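PDB 7FE6: AvmM from Streptomyces sp. NBRC 109436, which catalyses macrocyclization in alchivemycin A biosynthesis, through dehydration followed by a Michael-type addition. Local coordinates for residues I24-P37 with G180-G192. Numbering follows the deposited sequence.
Sequences IVADFIGVPAVITP and GRLQQASFRLGEG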
# COMPACT_ATOMS: atom_id res chain seq x y z
N ILE A 24 12.41 -9.18 3.24
CA ILE A 24 11.71 -8.73 4.44
C ILE A 24 11.20 -7.33 4.11
O ILE A 24 11.95 -6.35 4.19
CB ILE A 24 12.63 -8.71 5.67
CG1 ILE A 24 13.49 -9.97 5.74
CG2 ILE A 24 11.79 -8.60 6.92
CD1 ILE A 24 12.69 -11.28 5.81
N VAL A 25 9.91 -7.24 3.76
CA VAL A 25 9.29 -6.01 3.29
C VAL A 25 8.39 -5.44 4.40
O VAL A 25 8.12 -6.09 5.40
CB VAL A 25 8.50 -6.25 1.99
CG1 VAL A 25 9.40 -7.00 0.98
CG2 VAL A 25 7.23 -7.06 2.26
N ALA A 26 7.90 -4.22 4.20
CA ALA A 26 6.99 -3.61 5.17
C ALA A 26 5.84 -2.88 4.46
O ALA A 26 6.01 -2.32 3.38
CB ALA A 26 7.72 -2.64 6.08
N ASP A 27 4.67 -2.86 5.12
CA ASP A 27 3.49 -2.18 4.58
C ASP A 27 2.86 -1.26 5.62
O ASP A 27 2.88 -1.55 6.82
CB ASP A 27 2.45 -3.18 4.09
CG ASP A 27 2.98 -4.04 2.97
OD1 ASP A 27 3.41 -3.48 1.94
OD2 ASP A 27 2.95 -5.28 3.09
N PHE A 28 2.32 -0.14 5.14
CA PHE A 28 1.59 0.82 5.96
C PHE A 28 0.09 0.69 5.70
O PHE A 28 -0.36 0.43 4.58
CB PHE A 28 2.03 2.25 5.66
CG PHE A 28 3.41 2.61 6.18
CD1 PHE A 28 3.60 2.90 7.53
CD2 PHE A 28 4.49 2.73 5.32
CE1 PHE A 28 4.85 3.27 8.01
CE2 PHE A 28 5.76 3.09 5.82
CZ PHE A 28 5.93 3.35 7.16
N ILE A 29 -0.70 0.91 6.76
CA ILE A 29 -2.15 1.01 6.65
C ILE A 29 -2.59 2.24 7.44
O ILE A 29 -2.23 2.38 8.61
CB ILE A 29 -2.88 -0.23 7.20
CG1 ILE A 29 -2.62 -1.47 6.34
CG2 ILE A 29 -4.40 0.02 7.25
CD1 ILE A 29 -3.26 -1.40 4.95
N GLY A 30 -3.35 3.13 6.79
CA GLY A 30 -4.01 4.21 7.50
C GLY A 30 -3.16 5.42 7.79
O GLY A 30 -3.57 6.25 8.61
N VAL A 31 -1.99 5.55 7.17
CA VAL A 31 -1.18 6.76 7.26
C VAL A 31 -1.85 7.88 6.46
O VAL A 31 -2.02 7.75 5.24
CB VAL A 31 0.24 6.53 6.74
CG1 VAL A 31 1.11 7.78 6.99
CG2 VAL A 31 0.84 5.31 7.41
N PRO A 32 -2.22 9.00 7.08
CA PRO A 32 -2.79 10.10 6.30
C PRO A 32 -1.71 10.84 5.53
O PRO A 32 -0.55 10.89 5.94
CB PRO A 32 -3.43 10.99 7.37
CG PRO A 32 -2.66 10.73 8.61
CD PRO A 32 -2.12 9.33 8.51
N ALA A 33 -2.11 11.39 4.38
CA ALA A 33 -1.20 12.19 3.57
C ALA A 33 -0.99 13.59 4.14
O ALA A 33 -0.03 14.27 3.74
CB ALA A 33 -1.71 12.27 2.13
N VAL A 34 -1.88 14.06 5.01
CA VAL A 34 -1.69 15.30 5.75
C VAL A 34 -1.98 15.01 7.22
O VAL A 34 -3.02 14.43 7.56
CB VAL A 34 -2.58 16.46 5.24
CG1 VAL A 34 -2.37 17.66 6.10
CG2 VAL A 34 -2.26 16.81 3.77
N ILE A 35 -1.04 15.39 8.09
CA ILE A 35 -1.17 15.24 9.53
C ILE A 35 -1.33 16.62 10.14
O ILE A 35 -0.55 17.54 9.86
CB ILE A 35 0.04 14.49 10.13
CG1 ILE A 35 0.00 13.01 9.71
CG2 ILE A 35 0.07 14.68 11.63
CD1 ILE A 35 1.24 12.21 10.02
N THR A 36 -2.35 16.78 10.97
CA THR A 36 -2.56 18.07 11.62
C THR A 36 -1.65 18.20 12.83
O THR A 36 -1.66 17.31 13.69
CB THR A 36 -4.01 18.23 12.05
OG1 THR A 36 -4.85 18.23 10.90
CG2 THR A 36 -4.20 19.53 12.84
N PRO A 37 -0.90 19.29 12.96
CA PRO A 37 -0.09 19.49 14.16
C PRO A 37 -0.94 19.41 15.41
O PRO A 37 -2.09 19.86 15.44
CB PRO A 37 0.48 20.90 13.96
CG PRO A 37 0.55 21.06 12.52
CD PRO A 37 -0.63 20.32 11.94
N GLY A 180 15.79 -5.02 6.36
CA GLY A 180 14.87 -5.31 5.29
C GLY A 180 14.71 -4.15 4.32
O GLY A 180 15.46 -3.17 4.34
N ARG A 181 13.71 -4.28 3.46
CA ARG A 181 13.43 -3.31 2.41
C ARG A 181 12.72 -2.10 3.00
O ARG A 181 11.70 -2.24 3.67
CB ARG A 181 12.56 -3.96 1.33
CG ARG A 181 12.45 -3.16 0.05
CD ARG A 181 11.49 -3.78 -0.92
NE ARG A 181 10.10 -3.51 -0.58
CZ ARG A 181 9.09 -3.56 -1.45
NH1 ARG A 181 9.31 -3.86 -2.73
NH2 ARG A 181 7.84 -3.30 -1.05
N LEU A 182 13.28 -0.91 2.78
CA LEU A 182 12.68 0.30 3.30
C LEU A 182 11.35 0.59 2.62
O LEU A 182 11.25 0.52 1.40
CB LEU A 182 13.62 1.48 3.09
CG LEU A 182 13.38 2.79 3.84
CD1 LEU A 182 13.44 2.60 5.35
CD2 LEU A 182 14.44 3.80 3.43
N GLN A 183 10.34 0.95 3.41
CA GLN A 183 9.04 1.37 2.90
C GLN A 183 8.73 2.79 3.36
O GLN A 183 8.97 3.16 4.52
CB GLN A 183 7.92 0.44 3.37
CG GLN A 183 6.64 0.56 2.55
CD GLN A 183 6.83 -0.01 1.14
OE1 GLN A 183 7.72 -0.81 0.91
NE2 GLN A 183 5.99 0.41 0.21
N GLN A 184 8.14 3.57 2.47
CA GLN A 184 7.97 5.00 2.65
C GLN A 184 6.49 5.32 2.77
O GLN A 184 5.65 4.64 2.18
CB GLN A 184 8.59 5.77 1.47
CG GLN A 184 8.50 7.29 1.49
CD GLN A 184 9.28 7.94 0.34
OE1 GLN A 184 10.08 7.29 -0.33
NE2 GLN A 184 9.01 9.20 0.08
N ALA A 185 6.19 6.35 3.55
CA ALA A 185 4.88 6.99 3.52
C ALA A 185 5.15 8.48 3.54
O ALA A 185 5.65 9.00 4.55
CB ALA A 185 4.02 6.54 4.69
N SER A 186 4.87 9.17 2.43
CA SER A 186 5.08 10.61 2.35
C SER A 186 3.86 11.37 2.82
O SER A 186 2.73 10.98 2.55
CB SER A 186 5.41 11.05 0.93
OG SER A 186 6.65 10.51 0.51
N PHE A 187 4.08 12.47 3.51
CA PHE A 187 2.96 13.21 4.06
C PHE A 187 3.39 14.66 4.20
O PHE A 187 4.54 15.01 3.92
CB PHE A 187 2.51 12.61 5.41
CG PHE A 187 3.51 12.77 6.52
CD1 PHE A 187 4.57 11.89 6.65
CD2 PHE A 187 3.37 13.79 7.47
CE1 PHE A 187 5.50 12.04 7.68
CE2 PHE A 187 4.27 13.96 8.49
CZ PHE A 187 5.34 13.08 8.61
N ARG A 188 2.44 15.52 4.52
CA ARG A 188 2.71 16.86 4.99
C ARG A 188 2.24 16.98 6.43
O ARG A 188 1.23 16.37 6.82
CB ARG A 188 2.02 17.91 4.12
CG ARG A 188 2.61 18.07 2.74
CD ARG A 188 2.06 19.32 2.10
NE ARG A 188 0.60 19.34 2.10
CZ ARG A 188 -0.15 20.06 2.93
NH1 ARG A 188 0.42 20.85 3.84
NH2 ARG A 188 -1.47 20.00 2.86
N LEU A 189 2.95 17.78 7.21
CA LEU A 189 2.54 18.11 8.58
C LEU A 189 2.09 19.56 8.56
O LEU A 189 2.92 20.48 8.54
CB LEU A 189 3.69 17.89 9.55
CG LEU A 189 3.52 18.28 11.02
CD1 LEU A 189 2.35 17.53 11.66
CD2 LEU A 189 4.84 18.10 11.80
N GLY A 190 0.77 19.77 8.56
CA GLY A 190 0.22 21.11 8.42
C GLY A 190 -1.27 21.17 8.13
O GLY A 190 -2.05 20.35 8.66
N GLU A 191 -1.69 22.15 7.33
CA GLU A 191 -3.10 22.36 7.03
C GLU A 191 -3.51 21.59 5.78
O GLU A 191 -2.74 21.43 4.83
CB GLU A 191 -3.45 23.84 6.83
CG GLU A 191 -3.49 24.66 8.09
CD GLU A 191 -3.78 26.12 7.80
OE1 GLU A 191 -4.31 26.42 6.70
OE2 GLU A 191 -3.48 26.98 8.67
N GLY A 192 -4.76 21.14 5.78
CA GLY A 192 -5.30 20.38 4.68
C GLY A 192 -5.59 21.22 3.46
O GLY A 192 -5.45 22.46 3.48
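With CG anti to its carbonyl carbon (chi1 -71°) and the chain bent at chi3, R188 runs beside V34, both side chains pointing the same way, and its NH2 lies 3.4 Å from V34 CG2. In F187 the ring carbon CG sits between the backbone N and the carbonyl carbon (chi1 68°), which turns one face of its ring to I35: I35 CD1 lies over that face in a CH-pi contact, 4.1 Å from the ring centroid. I35 CG2 meets L189 CD1, which also touches the ring of P37. A second CH-pi contact sets A185 CB over a face of the F28 ring, whose CE2 edge faces Q183 O at 3.5 Å; V31 CG1 reaches the same methyl.

The backbones pair at both ends. R188 N donates to A33 O, I35 N to R188 O (2.8 Å, nearly straight at 170°) and G190 N to I35 O, a parallel ladder; at the far end R181 N binds I24 O at 2.8 Å. Between them the chain of 24-37 bows away, the CA atoms of V31 and A185 standing 7.1 Å apart against 4.7 Å for those of V34 and R188 in the ladder, and side chains fill the interval.

The R188 guanidinium is gripped several times: NH2 donates in its own plane to E191 O (2.7 Å), NH1 pairs with E151, and NE with E42 of the second subunit. A leucine here would probably leave both glutamates without their mate and free the 191-192 tail to shift.

Segment 24-37 thus passes from one sheet to the other, linking the two sheets of a fold consistent with a beta-sandwich: strand 24-29 borders 40-49 in one antiparallel sheet, whereas 34-35 adds a parallel edge to 178-189, which lies next to 153-162 in the other.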